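Local coordinates for arabinose metabolism transcriptional repressor (Bacillus subtilis, PDB 5D4S), which binds operator DNA through a winged helix-turn-helix domain of the GntR family and probably represses arabinose-metabolism genes, at residues B[25-29]-B[66-71]; B[41-47]-B[83-88]. One frame throughout, in Å; residues are numbered along the deposited sequence.

Contact 1 of 2, residues B[25-29]-B[66-71]. With nucleotides of chain D.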
loop_
_atom_site.group_PDB
_atom_site.type_symbol
_atom_site.label_atom_id
_atom_site.label_comp_id
_atom_site.label_asym_id
_atom_site.label_seq_id
_atom_site.Cartn_x
_atom_site.Cartn_y
_atom_site.Cartn_z
ATOM N N TYR B 25 -3.116 4.436 -9.074
ATOM C CA TYR B 25 -3.466 4.169 -7.668
ATOM C C TYR B 25 -3.555 5.499 -6.925
ATOM O O TYR B 25 -4.385 5.663 -6.041
ATOM C CB TYR B 25 -2.448 3.222 -6.965
ATOM C CG TYR B 25 -1.135 3.881 -6.608
ATOM C CD1 TYR B 25 -0.980 4.585 -5.416
ATOM C CD2 TYR B 25 -0.049 3.811 -7.468
ATOM C CE1 TYR B 25 0.221 5.217 -5.109
ATOM C CE2 TYR B 25 1.146 4.432 -7.171
ATOM C CZ TYR B 25 1.280 5.128 -5.994
ATOM O OH TYR B 25 2.487 5.732 -5.708
ATOM N N ALA B 26 -2.710 6.457 -7.304
ATOM C CA ALA B 26 -2.725 7.770 -6.667
ATOM C C ALA B 26 -3.998 8.550 -7.016
ATOM O O ALA B 26 -4.554 9.256 -6.171
ATOM C CB ALA B 26 -1.475 8.579 -7.070
ATOM N N GLN B 27 -4.447 8.437 -8.263
ATOM C CA GLN B 27 -5.686 9.094 -8.669
ATOM C C GLN B 27 -6.876 8.485 -7.919
ATOM O O GLN B 27 -7.782 9.205 -7.485
ATOM C CB GLN B 27 -5.890 8.977 -10.176
ATOM C CG GLN B 27 -4.779 9.640 -10.967
ATOM C CD GLN B 27 -4.955 9.478 -12.462
ATOM O OE1 GLN B 27 -6.037 9.715 -13.001
ATOM N NE2 GLN B 27 -3.883 9.087 -13.146
ATOM N N VAL B 28 -6.864 7.167 -7.759
ATOM C CA VAL B 28 -7.951 6.508 -7.038
ATOM C C VAL B 28 -7.931 6.963 -5.582
ATOM O O VAL B 28 -8.979 7.291 -5.026
ATOM C CB VAL B 28 -7.852 4.995 -7.132
ATOM C CG1 VAL B 28 -8.843 4.345 -6.186
ATOM C CG2 VAL B 28 -8.127 4.555 -8.560
ATOM N N LYS B 29 -6.741 7.017 -4.981
ATOM C CA LYS B 29 -6.582 7.579 -3.631
ATOM C C LYS B 29 -7.165 8.988 -3.513
ATOM O O LYS B 29 -7.846 9.302 -2.537
ATOM C CB LYS B 29 -5.100 7.624 -3.225
ATOM C CG LYS B 29 -4.549 6.305 -2.772
ATOM C CD LYS B 29 -3.022 6.302 -2.599
ATOM C CE LYS B 29 -2.571 7.266 -1.515
ATOM N NZ LYS B 29 -1.083 7.227 -1.351
ATOM N N LYS B 66 -3.943 -1.240 -3.519
ATOM C CA LYS B 66 -2.852 -0.321 -3.232
ATOM C C LYS B 66 -3.416 1.021 -2.736
ATOM O O LYS B 66 -2.973 1.541 -1.703
ATOM C CB LYS B 66 -1.983 -0.158 -4.478
ATOM C CG LYS B 66 -0.988 1.026 -4.466
ATOM C CD LYS B 66 0.064 0.871 -3.394
ATOM C CE LYS B 66 1.299 1.714 -3.753
ATOM N NZ LYS B 66 2.136 1.974 -2.576
ATOM N N ALA B 67 -4.401 1.575 -3.446
ATOM C CA ALA B 67 -4.994 2.843 -3.009
ATOM C C ALA B 67 -5.580 2.783 -1.598
ATOM O O ALA B 67 -5.323 3.643 -0.724
ATOM C CB ALA B 67 -6.081 3.287 -3.993
ATOM N N ILE B 68 -6.395 1.765 -1.385
ATOM C CA ILE B 68 -7.062 1.617 -0.111
ATOM C C ILE B 68 -6.048 1.347 0.986
ATOM O O ILE B 68 -6.148 1.900 2.077
ATOM C CB ILE B 68 -8.118 0.507 -0.175
ATOM C CG1 ILE B 68 -9.331 1.018 -0.965
ATOM C CG2 ILE B 68 -8.522 0.069 1.233
ATOM C CD1 ILE B 68 -10.380 -0.046 -1.250
ATOM N N GLY B 69 -5.043 0.537 0.682
ATOM C CA GLY B 69 -4.011 0.214 1.650
ATOM C C GLY B 69 -3.271 1.459 2.102
ATOM O O GLY B 69 -3.005 1.630 3.294
ATOM N N ASP B 70 -2.949 2.344 1.162
ATOM C CA ASP B 70 -2.308 3.590 1.554
ATOM C C ASP B 70 -3.237 4.400 2.452
ATOM O O ASP B 70 -2.801 4.979 3.452
ATOM C CB ASP B 70 -1.931 4.440 0.340
ATOM C CG ASP B 70 -0.735 3.903 -0.421
ATOM O OD1 ASP B 70 -0.238 2.796 -0.096
ATOM O OD2 ASP B 70 -0.291 4.613 -1.356
ATOM N N LEU B 71 -4.515 4.474 2.082
ATOM C CA LEU B 71 -5.446 5.294 2.869
ATOM C C LEU B 71 -5.697 4.736 4.284
ATOM O O LEU B 71 -5.872 5.502 5.228
ATOM C CB LEU B 71 -6.771 5.457 2.109
ATOM C CG LEU B 71 -6.698 6.309 0.837
ATOM C CD1 LEU B 71 -8.025 6.311 0.078
ATOM C CD2 LEU B 71 -6.272 7.742 1.160
ATOM P P DT D 8 4.777 3.683 -7.530
ATOM O OP1 DT D 8 4.357 5.111 -7.574
ATOM O OP2 DT D 8 4.519 2.818 -6.353
ATOM O "O5'" DT D 8 4.131 3.018 -8.810
ATOM C "C5'" DT D 8 4.219 3.706 -10.040
ATOM C "C4'" DT D 8 3.556 2.912 -11.126
ATOM O "O4'" DT D 8 4.278 1.682 -11.299
ATOM C "C3'" DT D 8 2.094 2.515 -10.842
ATOM O "O3'" DT D 8 1.307 2.899 -11.947
ATOM C "C2'" DT D 8 2.155 0.983 -10.688
ATOM C "C1'" DT D 8 3.359 0.657 -11.559
ATOM N N1 DT D 8 4.024 -0.645 -11.252
ATOM C C2 DT D 8 4.175 -1.552 -12.264
ATOM O O2 DT D 8 3.791 -1.352 -13.402
ATOM N N3 DT D 8 4.799 -2.702 -11.909
ATOM C C4 DT D 8 5.295 -3.037 -10.674
ATOM O O4 DT D 8 5.848 -4.110 -10.471
ATOM C C5 DT D 8 5.110 -2.041 -9.645
ATOM C C7 DT D 8 5.590 -2.297 -8.252
ATOM C C6 DT D 8 4.488 -0.901 -9.981
ATOM P P DA D 9 -0.293 2.841 -11.910
ATOM O OP1 DA D 9 -0.800 3.750 -12.962
ATOM O OP2 DA D 9 -0.802 2.930 -10.521
ATOM O "O5'" DA D 9 -0.615 1.374 -12.416
ATOM C "C5'" DA D 9 -0.385 1.040 -13.758
ATOM C "C4'" DA D 9 -0.671 -0.413 -13.961
ATOM O "O4'" DA D 9 0.412 -1.198 -13.407
ATOM C "C3'" DA D 9 -1.943 -0.923 -13.229
ATOM O "O3'" DA D 9 -2.811 -1.440 -14.165
ATOM C "C2'" DA D 9 -1.420 -2.021 -12.332
ATOM C "C1'" DA D 9 -0.142 -2.408 -13.048
ATOM N N9 DA D 9 0.780 -3.160 -12.207
ATOM C C8 DA D 9 1.198 -2.846 -10.948
ATOM N N7 DA D 9 2.009 -3.733 -10.429
ATOM C C5 DA D 9 2.104 -4.706 -11.412
ATOM C C6 DA D 9 2.813 -5.925 -11.478
ATOM N N6 DA D 9 3.578 -6.391 -10.480
ATOM N N1 DA D 9 2.696 -6.650 -12.603
ATOM C C2 DA D 9 1.926 -6.194 -13.600
ATOM N N3 DA D 9 1.209 -5.072 -13.652
ATOM C C4 DA D 9 1.345 -4.370 -12.508
HETATM O O HOH W 1 3.867 3.765 -3.514
#

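Contact 2 of 2, residues B[41-47]-B[83-88]. With nucleotides of chain C.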
loop_
_atom_site.group_PDB
_atom_site.type_symbol
_atom_site.label_atom_id
_atom_site.label_comp_id
_atom_site.label_asym_id
_atom_site.label_seq_id
_atom_site.Cartn_x
_atom_site.Cartn_y
_atom_site.Cartn_z
ATOM N N ILE B 41 -19.029 10.416 2.277
ATOM C CA ILE B 41 -19.026 9.228 3.128
ATOM C C ILE B 41 -18.679 9.652 4.553
ATOM O O ILE B 41 -17.734 10.409 4.766
ATOM C CB ILE B 41 -18.023 8.157 2.637
ATOM C CG1 ILE B 41 -18.107 8.000 1.130
ATOM C CG2 ILE B 41 -18.309 6.803 3.260
ATOM C CD1 ILE B 41 -17.241 6.902 0.601
ATOM N N LEU B 42 -19.457 9.175 5.522
ATOM C CA LEU B 42 -19.287 9.561 6.924
ATOM C C LEU B 42 -18.527 8.489 7.695
ATOM O O LEU B 42 -18.444 7.357 7.230
ATOM C CB LEU B 42 -20.651 9.811 7.568
ATOM C CG LEU B 42 -21.497 10.840 6.828
ATOM C CD1 LEU B 42 -22.858 10.984 7.492
ATOM C CD2 LEU B 42 -20.768 12.170 6.772
ATOM N N PRO B 43 -17.957 8.843 8.865
ATOM C CA PRO B 43 -17.268 7.846 9.689
ATOM C C PRO B 43 -18.110 6.603 9.932
ATOM O O PRO B 43 -19.309 6.710 10.198
ATOM C CB PRO B 43 -17.014 8.596 10.995
ATOM C CG PRO B 43 -16.827 9.997 10.554
ATOM C CD PRO B 43 -17.824 10.194 9.437
ATOM N N ASP B 44 -17.468 5.446 9.795
ATOM C CA ASP B 44 -18.078 4.130 9.996
ATOM C C ASP B 44 -19.111 3.793 8.928
ATOM O O ASP B 44 -19.863 2.829 9.073
ATOM C CB ASP B 44 -18.699 4.027 11.395
ATOM C CG ASP B 44 -17.667 4.189 12.495
ATOM O OD1 ASP B 44 -16.504 3.778 12.278
ATOM O OD2 ASP B 44 -18.008 4.740 13.562
ATOM N N GLN B 45 -19.142 4.580 7.856
ATOM C CA GLN B 45 -19.927 4.218 6.681
ATOM C C GLN B 45 -19.049 3.448 5.712
ATOM O O GLN B 45 -17.844 3.713 5.587
ATOM C CB GLN B 45 -20.517 5.447 5.986
ATOM C CG GLN B 45 -21.589 6.171 6.769
ATOM C CD GLN B 45 -22.221 7.290 5.963
ATOM O OE1 GLN B 45 -21.722 7.660 4.899
ATOM N NE2 GLN B 45 -23.327 7.830 6.461
ATOM N N LYS B 46 -19.657 2.500 5.017
ATOM C CA LYS B 46 -18.919 1.607 4.135
ATOM C C LYS B 46 -18.703 2.256 2.778
ATOM O O LYS B 46 -19.625 2.872 2.231
ATOM C CB LYS B 46 -19.686 0.291 3.989
ATOM C CG LYS B 46 -19.013 -0.770 3.155
ATOM C CD LYS B 46 -19.990 -1.917 2.889
ATOM C CE LYS B 46 -19.501 -2.821 1.765
ATOM N NZ LYS B 46 -19.576 -2.178 0.421
ATOM N N ILE B 47 -17.490 2.143 2.245
ATOM C CA ILE B 47 -17.228 2.562 0.878
ATOM C C ILE B 47 -17.583 1.394 -0.029
ATOM O O ILE B 47 -17.809 0.288 0.470
ATOM C CB ILE B 47 -15.751 2.990 0.666
ATOM C CG1 ILE B 47 -14.802 1.788 0.773
ATOM C CG2 ILE B 47 -15.367 4.095 1.637
ATOM C CD1 ILE B 47 -13.392 2.116 0.311
ATOM N N GLY B 83 -16.165 -8.117 5.601
ATOM C CA GLY B 83 -17.136 -7.099 5.973
ATOM C C GLY B 83 -17.124 -5.972 4.958
ATOM O O GLY B 83 -18.072 -5.774 4.200
ATOM N N GLY B 84 -16.038 -5.219 4.936
ATOM C CA GLY B 84 -15.957 -4.107 4.012
ATOM C C GLY B 84 -14.872 -3.142 4.419
ATOM O O GLY B 84 -14.058 -3.437 5.288
ATOM N N THR B 85 -14.865 -1.980 3.781
ATOM C CA THR B 85 -13.926 -0.930 4.118
ATOM C C THR B 85 -14.750 0.317 4.416
ATOM O O THR B 85 -15.737 0.600 3.730
ATOM C CB THR B 85 -12.896 -0.714 2.972
ATOM O OG1 THR B 85 -12.087 -1.891 2.849
ATOM C CG2 THR B 85 -11.990 0.481 3.247
ATOM N N PHE B 86 -14.363 1.033 5.468
ATOM C CA PHE B 86 -15.180 2.090 6.055
ATOM C C PHE B 86 -14.374 3.365 6.281
ATOM O O PHE B 86 -13.160 3.286 6.487
ATOM C CB PHE B 86 -15.763 1.629 7.394
ATOM C CG PHE B 86 -16.493 0.303 7.326
ATOM C CD1 PHE B 86 -15.796 -0.893 7.285
ATOM C CD2 PHE B 86 -17.867 0.263 7.321
ATOM C CE1 PHE B 86 -16.461 -2.106 7.218
ATOM C CE2 PHE B 86 -18.543 -0.951 7.267
ATOM C CZ PHE B 86 -17.836 -2.135 7.214
ATOM N N VAL B 87 -15.046 4.522 6.266
ATOM C CA VAL B 87 -14.411 5.791 6.653
ATOM C C VAL B 87 -14.086 5.753 8.133
ATOM O O VAL B 87 -14.944 5.445 8.957
ATOM C CB VAL B 87 -15.304 7.040 6.354
ATOM C CG1 VAL B 87 -14.772 8.307 7.051
ATOM C CG2 VAL B 87 -15.353 7.297 4.886
ATOM N N ALA B 88 -12.835 6.043 8.464
ATOM C CA ALA B 88 -12.412 6.073 9.851
ATOM C C ALA B 88 -13.091 7.227 10.578
ATOM O O ALA B 88 -13.275 8.314 10.014
ATOM C CB ALA B 88 -10.914 6.192 9.938
ATOM O OXT ALA B 88 -13.481 7.096 11.740
ATOM P P DT C 8 -14.635 -5.411 0.168
ATOM O OP1 DT C 8 -14.883 -4.032 0.640
ATOM O OP2 DT C 8 -14.555 -5.724 -1.289
ATOM O "O5'" DT C 8 -13.417 -6.033 0.988
ATOM C "C5'" DT C 8 -13.402 -5.882 2.409
ATOM C "C4'" DT C 8 -12.358 -6.766 3.062
ATOM O "O4'" DT C 8 -12.545 -8.142 2.632
ATOM C "C3'" DT C 8 -10.898 -6.412 2.740
ATOM O "O3'" DT C 8 -10.116 -6.580 3.909
ATOM C "C2'" DT C 8 -10.535 -7.442 1.678
ATOM C "C1'" DT C 8 -11.326 -8.648 2.165
ATOM N N1 DT C 8 -11.590 -9.663 1.110
ATOM C C2 DT C 8 -11.280 -10.973 1.370
ATOM O O2 DT C 8 -10.844 -11.356 2.435
ATOM N N3 DT C 8 -11.533 -11.828 0.353
ATOM C C4 DT C 8 -12.029 -11.523 -0.889
ATOM O O4 DT C 8 -12.217 -12.389 -1.744
ATOM C C5 DT C 8 -12.312 -10.127 -1.111
ATOM C C7 DT C 8 -12.846 -9.667 -2.435
ATOM C C6 DT C 8 -12.078 -9.271 -0.108
HETATM O O HOH W 2 -16.490 -2.138 1.417
#

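Contact 1 of 2, residues B[25-29]-B[66-71]
Lys-29 and Asp-70 form the salt bridge between the two helices: Lys-29 NZ meets Asp-70 OD2 at 2.7 Å on the anti side of the carboxylate, while OD1 takes a longer salt bridge from Lys-66 NZ, one turn back on the same helix, at 3.5 Å. Two lysines thus share one carboxylate, each on a different oxygen. The bend of the Lys-29 chain at chi3 (63°) carries its last carbons past Asp-70 CB, roughly at a right angle to the aspartate side chain.

Lys-66 lies over one face of the Tyr-25 ring, its CE 4.0 Å from the centroid as a CH-pi contact, and its NZ makes an off-centre cation-pi interaction.

Apolar packing fills the crossing, where the segment axes pass 8.5 Å apart at -55°. Ala-67 CB sits 3.7 Å from Val-28 CG1 and also touches Lys-29 CG.

Tyr-25 also binds the DNA backbone: OH gives its proton to OP1 of DT8 of chain D at 2.7 Å, in the ring plane, and N donates to OP2 of DA9 of chain D at 3.1 Å. A water accepts from Lys-66 NZ and donates to Tyr-25 OH and OP2 of DT8 of chain D. Helix 24-35 packed on helix 61-74, the second helix of the helix-turn-helix, with adjoining phosphates gripped, is the arrangement of a GntR-family winged helix-turn-helix domain on its operator.

Contact 2 of 2, residues B[41-47]-B[83-88]
Ile-47 packs against Thr-85 and can be followed outward atom by atom. Its CB stands 3.9 Å from Thr-85 O, the same oxygen that accepts the bond from Ile-47 N at 2.8 Å. CG1 lies closer to that oxygen, at 3.3 Å, because chi1 (68°) sets it between the backbone N and the carbonyl carbon, on the threonine side; CG2 is 4.1 Å from the same oxygen. CD1 then reaches Thr-85 CG2 at 3.6 Å, and the side chain also touches Leu-77 and Ile-68. Losing CG1, CG2 and CD1 to an alanine here is likely to open a gap beside the Thr-85 methyl and leave Ile-68 less well covered.

The backbones run alongside each other, with Lys-46 bridged to Phe-86. Val-87 N donates to Gln-45 O, and Asp-44 N to Val-87 O at 2.7 Å, nearly straight at 174°. The segment before helix 50-57 is thereby laid along strand 84-87, which with strand 77-80 forms the hairpin wing of the winged helix-turn-helix fold. A type II turn from Leu-42 to Gln-45 shapes this segment, and Gln-45 OE1 accepts from Leu-42 N, which stands above the carbonyl plane.

On the other side of the strand from Thr-85, Lys-46 CG lies over one face of the Phe-86 ring, and its CB is 3.7 Å from CE2 of Phe-86. The lysine chain bends at chi4, and NZ donates to Ile-47 O. A water donates to that carbonyl and to OP1 of DT8 of chain C, and accepts from Thr-85 N. At the far end Val-87 CG2 presses tightly on Ile-41 CG2, 3.4 Å away.

How the contacts relate
From the N terminus an extended lead runs into helix 24-35, whose opening turn supplies residues 25-29. The chain next traverses the loop at 41-47, then helix 50-57, before helix 61-74 brings residues 66-71 back and contact 1 closes its loop. Strand 77-80 and the turn into strand 84-87 follow, and contact 2 closes at the C terminus. The segments alternate, so the two loops cross: 41-47 leaves from within the first, and 83-88 returns beyond it. Contact 1 joins the first helix to helix 61-74; contact 2 joins the loop to the wing. Their centres lie about 15 Å apart, yet Ile-68 of helix 61-74 packs on both Ile-47 and Thr-85, linking them directly.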